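Local atomic coordinates of nucleoprotein (Rift Valley fever virus, PDB entry 4H5P), a protein that encapsidates the viral genomic RNA, binding single-stranded nucleic acid with high affinity and shielding it from nucleases. Residues Arg36-Leu41 against Ser105-Ala110; Ala118-Ser123 against Pro141-His146; Thr131-Leu136 against Ser170-Gln175. All coordinates share one frame; numbering follows the deposited sequence.

Contact 1 of 3, residues Arg36-Leu41 against Ser105-Ala110. With nucleotides of chain E.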
loop_
_atom_site.group_PDB
_atom_site.type_symbol
_atom_site.label_atom_id
_atom_site.label_comp_id
_atom_site.label_asym_id
_atom_site.label_seq_id
_atom_site.Cartn_x
_atom_site.Cartn_y
_atom_site.Cartn_z
ATOM N N ARG A 36 -5.938 -14.294 29.922
ATOM C CA ARG A 36 -5.411 -15.489 30.611
ATOM C C ARG A 36 -4.250 -16.122 29.831
ATOM O O ARG A 36 -3.279 -16.572 30.444
ATOM C CB ARG A 36 -6.512 -16.541 30.806
ATOM C CG ARG A 36 -7.627 -16.097 31.731
ATOM C CD ARG A 36 -8.827 -17.018 31.615
ATOM N NE ARG A 36 -9.984 -16.468 32.327
ATOM C CZ ARG A 36 -10.852 -15.598 31.811
ATOM N NH1 ARG A 36 -10.706 -15.162 30.563
ATOM N NH2 ARG A 36 -11.867 -15.152 32.540
ATOM N N ARG A 37 -4.367 -16.164 28.488
ATOM C CA ARG A 37 -3.348 -16.716 27.601
ATOM C C ARG A 37 -2.090 -15.824 27.609
ATOM O O ARG A 37 -0.970 -16.340 27.578
ATOM C CB ARG A 37 -3.909 -16.883 26.171
ATOM C CG ARG A 37 -2.927 -17.508 25.149
ATOM C CD ARG A 37 -2.444 -18.895 25.548
ATOM N NE ARG A 37 -1.594 -19.491 24.516
ATOM C CZ ARG A 37 -0.679 -20.426 24.747
ATOM N NH1 ARG A 37 -0.470 -20.872 25.979
ATOM N NH2 ARG A 37 0.047 -20.914 23.749
ATOM N N VAL A 38 -2.285 -14.497 27.679
ATOM C CA VAL A 38 -1.190 -13.536 27.720
ATOM C C VAL A 38 -0.387 -13.740 29.015
ATOM O O VAL A 38 0.831 -13.897 28.952
ATOM C CB VAL A 38 -1.690 -12.074 27.555
ATOM C CG1 VAL A 38 -0.555 -11.069 27.767
ATOM C CG2 VAL A 38 -2.341 -11.875 26.181
ATOM N N ILE A 39 -1.066 -13.779 30.175
ATOM C CA ILE A 39 -0.425 -13.959 31.478
ATOM C C ILE A 39 0.274 -15.334 31.535
ATOM O O ILE A 39 1.399 -15.412 32.029
ATOM C CB ILE A 39 -1.439 -13.739 32.638
ATOM C CG1 ILE A 39 -1.997 -12.295 32.570
ATOM C CG2 ILE A 39 -0.798 -14.025 34.012
ATOM C CD1 ILE A 39 -3.228 -12.021 33.385
ATOM N N GLU A 40 -0.367 -16.390 30.991
ATOM C CA GLU A 40 0.210 -17.733 30.940
ATOM C C GLU A 40 1.540 -17.727 30.170
ATOM O O GLU A 40 2.504 -18.340 30.631
ATOM C CB GLU A 40 -0.781 -18.724 30.304
ATOM C CG GLU A 40 -0.262 -20.144 30.200
ATOM C CD GLU A 40 -1.196 -21.133 29.533
ATOM O OE1 GLU A 40 -1.893 -20.756 28.563
ATOM O OE2 GLU A 40 -1.205 -22.304 29.969
ATOM N N LEU A 41 1.590 -17.033 29.019
ATOM C CA LEU A 41 2.810 -16.942 28.208
ATOM C C LEU A 41 3.881 -16.118 28.941
ATOM O O LEU A 41 5.059 -16.473 28.899
ATOM C CB LEU A 41 2.536 -16.368 26.806
ATOM C CG LEU A 41 1.782 -17.272 25.827
ATOM C CD1 LEU A 41 1.313 -16.478 24.631
ATOM C CD2 LEU A 41 2.637 -18.467 25.374
ATOM N N SER A 105 1.384 -4.590 23.078
ATOM C CA SER A 105 -0.021 -4.174 23.208
ATOM C C SER A 105 -0.848 -5.203 23.983
ATOM O O SER A 105 -1.720 -4.820 24.761
ATOM C CB SER A 105 -0.646 -3.967 21.833
ATOM O OG SER A 105 -0.296 -2.704 21.293
ATOM N N ARG A 106 -0.583 -6.509 23.766
ATOM C CA ARG A 106 -1.322 -7.570 24.451
ATOM C C ARG A 106 -0.959 -7.613 25.937
ATOM O O ARG A 106 -1.843 -7.834 26.764
ATOM C CB ARG A 106 -1.088 -8.928 23.785
ATOM C CG ARG A 106 -1.907 -9.084 22.511
ATOM C CD ARG A 106 -1.424 -10.239 21.666
ATOM N NE ARG A 106 -2.116 -10.237 20.379
ATOM C CZ ARG A 106 -1.993 -11.173 19.442
ATOM N NH1 ARG A 106 -1.190 -12.214 19.633
ATOM N NH2 ARG A 106 -2.674 -11.077 18.310
ATOM N N VAL A 107 0.319 -7.351 26.272
ATOM C CA VAL A 107 0.800 -7.327 27.653
ATOM C C VAL A 107 0.071 -6.195 28.385
ATOM O O VAL A 107 -0.513 -6.432 29.453
ATOM C CB VAL A 107 2.352 -7.196 27.746
ATOM C CG1 VAL A 107 2.810 -6.966 29.193
ATOM C CG2 VAL A 107 3.038 -8.431 27.172
ATOM N N ALA A 108 0.044 -4.985 27.759
ATOM C CA ALA A 108 -0.625 -3.811 28.318
ATOM C C ALA A 108 -2.144 -4.040 28.482
ATOM O O ALA A 108 -2.720 -3.630 29.496
ATOM C CB ALA A 108 -0.366 -2.593 27.433
ATOM N N ALA A 109 -2.774 -4.725 27.507
ATOM C CA ALA A 109 -4.212 -5.008 27.502
ATOM C C ALA A 109 -4.615 -6.004 28.587
ATOM O O ALA A 109 -5.650 -5.822 29.219
ATOM C CB ALA A 109 -4.650 -5.522 26.127
ATOM N N ALA A 110 -3.811 -7.069 28.784
ATOM C CA ALA A 110 -4.076 -8.116 29.774
ATOM C C ALA A 110 -3.923 -7.610 31.213
ATOM O O ALA A 110 -4.616 -8.099 32.108
ATOM C CB ALA A 110 -3.137 -9.293 29.544
ATOM P P U E 4 -5.060 -8.030 19.544
ATOM O OP1 U E 4 -5.946 -9.201 19.698
ATOM O OP2 U E 4 -3.598 -8.209 19.603
ATOM O "O5'" U E 4 -5.394 -7.289 18.153
ATOM C "C5'" U E 4 -4.762 -6.041 17.859
ATOM C "C4'" U E 4 -5.412 -5.347 16.684
ATOM O "O4'" U E 4 -6.611 -4.670 17.128
ATOM C "C3'" U E 4 -4.559 -4.240 16.091
ATOM O "O3'" U E 4 -3.620 -4.785 15.140
ATOM C "C2'" U E 4 -5.594 -3.318 15.435
ATOM O "O2'" U E 4 -5.859 -3.662 14.087
ATOM C "C1'" U E 4 -6.852 -3.548 16.287
ATOM N N1 U E 4 -7.306 -2.340 17.124
ATOM C C2 U E 4 -7.846 -1.212 16.479
ATOM O O2 U E 4 -7.918 -1.098 15.265
ATOM N N3 U E 4 -8.297 -0.213 17.327
ATOM C C4 U E 4 -8.274 -0.217 18.719
ATOM O O4 U E 4 -8.684 0.771 19.346
ATOM C C5 U E 4 -7.708 -1.420 19.311
ATOM C C6 U E 4 -7.278 -2.417 18.509
ATOM P P U E 6 0.516 -0.195 12.699
ATOM O OP1 U E 6 1.326 0.179 11.519
ATOM O OP2 U E 6 0.606 -1.576 13.242
ATOM O "O5'" U E 6 0.810 0.826 13.891
ATOM C "C5'" U E 6 0.934 2.227 13.658
ATOM C "C4'" U E 6 1.725 2.875 14.786
ATOM O "O4'" U E 6 0.942 2.840 16.012
ATOM C "C3'" U E 6 3.063 2.175 15.116
ATOM O "O3'" U E 6 4.082 3.151 15.346
ATOM C "C2'" U E 6 2.730 1.389 16.391
ATOM O "O2'" U E 6 3.860 1.148 17.200
ATOM C "C1'" U E 6 1.766 2.363 17.063
ATOM N N1 U E 6 0.893 1.772 18.144
ATOM C C2 U E 6 0.845 2.392 19.394
ATOM O O2 U E 6 1.504 3.384 19.687
ATOM N N3 U E 6 -0.002 1.795 20.303
ATOM C C4 U E 6 -0.814 0.694 20.088
ATOM O O4 U E 6 -1.539 0.297 20.995
ATOM C C5 U E 6 -0.736 0.118 18.759
ATOM C C6 U E 6 0.084 0.673 17.854
#
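R106 faces two ways: its CB packs on V38, while its guanidinium runs on to the phosphate of U4 in the RNA, chain E. V38 CG2 touches R106 CB at 4.0 Å, and the two side chains cross at about a right angle. Beyond CB the arginine chain is extended from CG to NE. This carries the charged end away from helix 35-46. R106 NE donates to OP2 of U4 at 2.6 Å with a nearly straight angle of 169°, and OP2 lies in the guanidinium plane, at its edge. A weak bond from R106 NH2 reaches the same oxygen. The terminal nitrogens are also bonded to the protein: NH1 to the carbonyls of S98 and E101, NH2 to P97 O and N96 OD1. These bonds fix the plane of the group, and R106 is an established RNA-binding residue.

The apolar centre is V38. Its CG1 stands anti to the backbone N (chi1 173°), and there it meets both A110 CB and R106 O at 3.6 Å. A110 approaches with its methyl. I39 adds a looser contact, CG1 to A110 CB at 4.4 Å. No hydrogen bond joins the two segments. Within 36-41, R37 NH1 forms a salt bridge with E40 OE1 at 3.0 Å, and R37 NH2 forms a second one with D100.

The short helical axes pass 9.2 Å apart at a crossing angle of -113°. Helix 50-63 packs on V107 and A108, and Y4 of the second subunit covers R36, I39 and E40.

Contact 2 of 3, residues Ala118-Ser123 against Pro141-His146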
loop_
_atom_site.group_PDB
_atom_site.type_symbol
_atom_site.label_atom_id
_atom_site.label_comp_id
_atom_site.label_asym_id
_atom_site.label_seq_id
_atom_site.Cartn_x
_atom_site.Cartn_y
_atom_site.Cartn_z
ATOM N N ALA A 118 -0.261 3.577 35.339
ATOM C CA ALA A 118 0.982 4.078 34.742
ATOM C C ALA A 118 0.736 5.354 33.926
ATOM O O ALA A 118 1.609 6.218 33.888
ATOM C CB ALA A 118 1.615 3.007 33.864
ATOM N N LEU A 119 -0.465 5.479 33.320
ATOM C CA LEU A 119 -0.904 6.608 32.479
ATOM C C LEU A 119 -0.855 7.975 33.178
ATOM O O LEU A 119 -0.687 8.987 32.496
ATOM C CB LEU A 119 -2.336 6.383 31.976
ATOM C CG LEU A 119 -2.583 5.228 31.012
ATOM C CD1 LEU A 119 -4.078 5.068 30.764
ATOM C CD2 LEU A 119 -1.824 5.428 29.687
ATOM N N VAL A 120 -1.030 8.011 34.512
ATOM C CA VAL A 120 -0.991 9.255 35.283
ATOM C C VAL A 120 0.442 9.822 35.247
ATOM O O VAL A 120 0.621 11.024 35.020
ATOM C CB VAL A 120 -1.501 9.047 36.732
ATOM C CG1 VAL A 120 -1.482 10.350 37.520
ATOM C CG2 VAL A 120 -2.902 8.454 36.732
ATOM N N VAL A 121 1.450 8.941 35.425
ATOM C CA VAL A 121 2.874 9.292 35.420
ATOM C C VAL A 121 3.368 9.533 33.989
ATOM O O VAL A 121 4.150 10.452 33.769
ATOM C CB VAL A 121 3.733 8.192 36.116
ATOM C CG1 VAL A 121 5.200 8.599 36.224
ATOM C CG2 VAL A 121 3.177 7.846 37.494
ATOM N N LEU A 122 2.920 8.706 33.030
ATOM C CA LEU A 122 3.386 8.708 31.640
ATOM C C LEU A 122 2.671 9.691 30.716
ATOM O O LEU A 122 3.107 9.864 29.572
ATOM C CB LEU A 122 3.282 7.286 31.054
ATOM C CG LEU A 122 4.127 6.233 31.767
ATOM C CD1 LEU A 122 4.067 4.907 31.077
ATOM C CD2 LEU A 122 5.538 6.675 31.858
ATOM N N SER A 123 1.618 10.347 31.218
ATOM C CA SER A 123 0.758 11.303 30.520
ATOM C C SER A 123 1.451 12.124 29.384
ATOM O O SER A 123 0.968 12.115 28.251
ATOM C CB SER A 123 0.142 12.265 31.529
ATOM O OG SER A 123 -0.723 13.186 30.891
ATOM N N PRO A 141 -9.772 12.570 32.427
ATOM C CA PRO A 141 -9.286 11.450 33.249
ATOM C C PRO A 141 -8.100 10.724 32.617
ATOM O O PRO A 141 -8.239 10.056 31.587
ATOM C CB PRO A 141 -10.509 10.535 33.363
ATOM C CG PRO A 141 -11.672 11.392 33.050
ATOM C CD PRO A 141 -11.172 12.347 32.018
ATOM N N ARG A 142 -6.925 10.875 33.252
ATOM C CA ARG A 142 -5.654 10.283 32.822
ATOM C C ARG A 142 -5.725 8.751 32.748
ATOM O O ARG A 142 -5.036 8.163 31.921
ATOM C CB ARG A 142 -4.503 10.707 33.764
ATOM C CG ARG A 142 -4.260 12.219 33.875
ATOM C CD ARG A 142 -3.704 12.797 32.590
ATOM N NE ARG A 142 -3.213 14.167 32.730
ATOM C CZ ARG A 142 -3.897 15.255 32.387
ATOM N NH1 ARG A 142 -5.134 15.151 31.915
ATOM N NH2 ARG A 142 -3.348 16.455 32.512
ATOM N N HIS A 143 -6.570 8.112 33.584
ATOM C CA HIS A 143 -6.729 6.649 33.626
ATOM C C HIS A 143 -7.423 6.088 32.373
ATOM O O HIS A 143 -7.338 4.886 32.132
ATOM C CB HIS A 143 -7.504 6.235 34.884
ATOM C CG HIS A 143 -6.751 6.471 36.152
ATOM N ND1 HIS A 143 -6.937 7.619 36.898
ATOM C CD2 HIS A 143 -5.822 5.700 36.763
ATOM C CE1 HIS A 143 -6.128 7.506 37.941
ATOM N NE2 HIS A 143 -5.434 6.370 37.901
ATOM N N MET A 144 -8.081 6.943 31.576
ATOM C CA MET A 144 -8.799 6.550 30.359
ATOM C C MET A 144 -7.946 6.694 29.104
ATOM O O MET A 144 -8.398 6.360 28.005
ATOM C CB MET A 144 -10.047 7.442 30.192
ATOM C CG MET A 144 -11.160 7.135 31.159
ATOM S SD MET A 144 -12.578 8.200 30.827
ATOM C CE MET A 144 -13.846 7.345 31.735
ATOM N N MET A 145 -6.720 7.203 29.266
ATOM C CA MET A 145 -5.822 7.555 28.173
ATOM C C MET A 145 -5.038 6.360 27.558
ATOM O O MET A 145 -3.845 6.481 27.267
ATOM C CB MET A 145 -4.874 8.674 28.631
ATOM C CG MET A 145 -5.600 10.016 28.862
ATOM S SD MET A 145 -4.493 11.350 29.366
ATOM C CE MET A 145 -3.387 11.364 28.000
ATOM N N HIS A 146 -5.746 5.254 27.253
ATOM C CA HIS A 146 -5.205 4.055 26.580
ATOM C C HIS A 146 -6.351 3.123 26.194
ATOM O O HIS A 146 -7.282 3.000 26.988
ATOM C CB HIS A 146 -4.181 3.289 27.458
ATOM C CG HIS A 146 -3.351 2.316 26.677
ATOM N ND1 HIS A 146 -3.646 0.973 26.665
ATOM C CD2 HIS A 146 -2.316 2.548 25.831
ATOM C CE1 HIS A 146 -2.760 0.423 25.856
ATOM N NE2 HIS A 146 -1.956 1.340 25.314
#
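L119 packs tightly against three carbonyl oxygens of the 141-146 loop. Its CB lies 3.2 Å from R142 O. CD1 sits 3.5 Å from H143 O, and CD2 is 3.3 Å from M145 O. With CG anti to the carbonyl carbon (chi1 -66°), the two methyls point into the bend of the loop. H146 CB closes this end, 3.8 Å from L119 CD1, with the histidine side chain set crosswise to the leucine. L62 of helix 50-63 also packs on both L119 and H146.

The partly exposed side is made by V120, R142 and H143. V120 CG2 lies over one face of the H143 ring as a CH-pi contact, 3.8 Å from the ring centroid and 25° off the normal. The methyl is offset toward the rim, nearest NE2. F221 also stacks with this ring. V120 CG2 touches R142 CB more loosely, at 4.1 Å.

R142 bends at chi2 (-69°), which brings its chain past S123. S123 OG comes within 3.2 Å of R142 NE, but the angle is too poor for a hydrogen bond. The firm partner of the guanidinium is D134, in a salt bridge with NH2. Packing alone joins the two segments, since no hydrogen bond crosses between them.

The loop makes a short 3-10 turn at 142-144, and M145 is the centre of an inverse gamma turn. This is helix-to-loop packing within the all-helical nucleoprotein fold: the loop between helices 130-134 and 159-180 packs against the C-terminal end of helix 112-122.

Contact 3 of 3, residues Thr131-Leu136 against Ser170-Gln175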
loop_
_atom_site.group_PDB
_atom_site.type_symbol
_atom_site.label_atom_id
_atom_site.label_comp_id
_atom_site.label_asym_id
_atom_site.label_seq_id
_atom_site.Cartn_x
_atom_site.Cartn_y
_atom_site.Cartn_z
ATOM N N THR A 131 -2.097 17.043 28.589
ATOM C CA THR A 131 -2.175 18.475 28.279
ATOM C C THR A 131 -3.060 18.671 27.033
ATOM O O THR A 131 -3.947 19.524 27.057
ATOM C CB THR A 131 -0.753 19.055 28.111
ATOM O OG1 THR A 131 -0.049 18.903 29.342
ATOM C CG2 THR A 131 -0.749 20.533 27.717
ATOM N N THR A 132 -2.844 17.850 25.971
ATOM C CA THR A 132 -3.630 17.875 24.728
ATOM C C THR A 132 -5.087 17.521 25.048
ATOM O O THR A 132 -5.990 18.191 24.556
ATOM C CB THR A 132 -3.009 16.928 23.679
ATOM O OG1 THR A 132 -1.664 17.337 23.438
ATOM C CG2 THR A 132 -3.784 16.907 22.359
ATOM N N MET A 133 -5.311 16.501 25.901
ATOM C CA MET A 133 -6.665 16.093 26.296
ATOM C C MET A 133 -7.371 17.183 27.123
ATOM O O MET A 133 -8.578 17.366 26.968
ATOM C CB MET A 133 -6.647 14.768 27.056
ATOM C CG MET A 133 -6.385 13.550 26.166
ATOM S SD MET A 133 -7.266 13.463 24.570
ATOM C CE MET A 133 -8.986 13.399 25.125
ATOM N N ASP A 134 -6.607 17.929 27.957
ATOM C CA ASP A 134 -7.109 19.013 28.807
ATOM C C ASP A 134 -7.635 20.178 27.979
ATOM O O ASP A 134 -8.578 20.837 28.404
ATOM C CB ASP A 134 -6.039 19.495 29.796
ATOM C CG ASP A 134 -5.881 18.606 31.021
ATOM O OD1 ASP A 134 -6.768 17.757 31.262
ATOM O OD2 ASP A 134 -4.885 18.776 31.751
ATOM N N GLY A 135 -7.061 20.384 26.794
ATOM C CA GLY A 135 -7.488 21.422 25.862
ATOM C C GLY A 135 -8.824 21.122 25.200
ATOM O O GLY A 135 -9.488 22.035 24.704
ATOM N N LEU A 136 -9.231 19.832 25.189
ATOM C CA LEU A 136 -10.498 19.374 24.601
ATOM C C LEU A 136 -11.591 19.248 25.663
ATOM O O LEU A 136 -12.760 19.486 25.373
ATOM C CB LEU A 136 -10.314 18.029 23.886
ATOM C CG LEU A 136 -9.243 17.972 22.797
ATOM C CD1 LEU A 136 -8.974 16.558 22.398
ATOM C CD2 LEU A 136 -9.619 18.817 21.582
ATOM N N SER A 170 -13.917 7.347 24.633
ATOM C CA SER A 170 -13.956 7.484 23.168
ATOM C C SER A 170 -13.385 8.823 22.696
ATOM O O SER A 170 -12.887 8.886 21.574
ATOM C CB SER A 170 -15.375 7.327 22.639
ATOM O OG SER A 170 -15.821 5.995 22.808
ATOM N N LEU A 171 -13.438 9.892 23.536
ATOM C CA LEU A 171 -12.849 11.197 23.185
ATOM C C LEU A 171 -11.333 11.023 23.048
ATOM O O LEU A 171 -10.749 11.575 22.120
ATOM C CB LEU A 171 -13.206 12.302 24.204
ATOM C CG LEU A 171 -12.730 13.737 23.874
ATOM C CD1 LEU A 171 -13.575 14.379 22.790
ATOM C CD2 LEU A 171 -12.749 14.617 25.096
ATOM N N TYR A 172 -10.715 10.187 23.927
ATOM C CA TYR A 172 -9.295 9.855 23.830
ATOM C C TYR A 172 -9.038 8.990 22.610
ATOM O O TYR A 172 -8.098 9.265 21.870
ATOM C CB TYR A 172 -8.740 9.141 25.081
ATOM C CG TYR A 172 -7.234 8.981 24.987
ATOM C CD1 TYR A 172 -6.389 10.076 25.143
ATOM C CD2 TYR A 172 -6.663 7.768 24.615
ATOM C CE1 TYR A 172 -5.011 9.958 24.980
ATOM C CE2 TYR A 172 -5.283 7.640 24.442
ATOM C CZ TYR A 172 -4.459 8.738 24.639
ATOM O OH TYR A 172 -3.094 8.657 24.478
ATOM N N LEU A 173 -9.865 7.931 22.422
ATOM C CA LEU A 173 -9.746 6.944 21.343
ATOM C C LEU A 173 -9.776 7.613 19.981
ATOM O O LEU A 173 -9.039 7.197 19.093
ATOM C CB LEU A 173 -10.837 5.856 21.448
ATOM C CG LEU A 173 -10.681 4.802 22.588
ATOM C CD1 LEU A 173 -11.768 3.755 22.517
ATOM C CD2 LEU A 173 -9.329 4.072 22.515
ATOM N N LEU A 174 -10.572 8.690 19.844
ATOM C CA LEU A 174 -10.691 9.485 18.630
ATOM C C LEU A 174 -9.355 10.171 18.307
ATOM O O LEU A 174 -8.886 10.064 17.178
ATOM C CB LEU A 174 -11.827 10.522 18.813
ATOM C CG LEU A 174 -12.122 11.508 17.677
ATOM C CD1 LEU A 174 -12.586 10.791 16.416
ATOM C CD2 LEU A 174 -13.169 12.526 18.107
ATOM N N GLN A 175 -8.735 10.845 19.299
ATOM C CA GLN A 175 -7.460 11.548 19.127
ATOM C C GLN A 175 -6.330 10.565 18.884
ATOM O O GLN A 175 -5.558 10.743 17.944
ATOM C CB GLN A 175 -7.116 12.436 20.342
ATOM C CG GLN A 175 -8.260 13.275 20.898
ATOM C CD GLN A 175 -9.072 14.021 19.852
ATOM O OE1 GLN A 175 -8.543 14.768 19.011
ATOM N NE2 GLN A 175 -10.384 13.829 19.891
#
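The segments come closest at M133 and Y172, whose CA atoms are 7.2 Å apart, and M133 spans the gap. M133 is bent at both chi2 (-44°) and chi3 (-62°), and this folds its thioether against helix 159-180. Its SD lies 3.5 Å from Y172 CD1. The methionine runs across the tyrosine, and M133 CG meets the ring at its edge, 3.6 Å from CD1. This is a Met-aromatic contact, with the sulfur oblique to the ring. It joins the short helix 130-134 to the long helix 159-180 of the helical nucleoprotein fold. Y172 OH bonds to V128 O, which ties the far end of the ring to the chain just before helix 130-134.

M133 CE packs on the helix backbone, 3.8 Å from Y172 N, and meets L171 CD2 at 4.0 Å. On the exposed side, L136 CD1 touches Q175 CD at 3.6 Å, the two approaching from opposite directions. Q175 is bent back on its own helix. Its NE2 donates to L171 O at 3.2 Å, in the carbonyl plane, with an N-H...O angle of 155°. This bond holds the amide beside L136, and Q175 CG rests against M133 SD at 3.8 Å.

Overall arrangement
Contacts 2 and 3 lie side by side, with centres 12 Å apart, and their segments alternate along the chain. The salt bridge from R142 NH2 to D134 OD2 (2.9 Å) links them. Y172 also packs on the 141-146 loop, its CE2 3.4 Å from M145 O. Contact 1 precedes both in the chain. Its centre is 19 Å from that of contact 2, which it touches through A108 CB and H146 CE1 (4.2 Å). Contact 3 is separate from contact 1, with nearest atoms about 11 Å apart. Contact 1 binds RNA through R106. The nearest atom of contact 2 is about 4 Å from the bound RNA. For contact 3 the nearest atom is about 5 Å from the bound RNA.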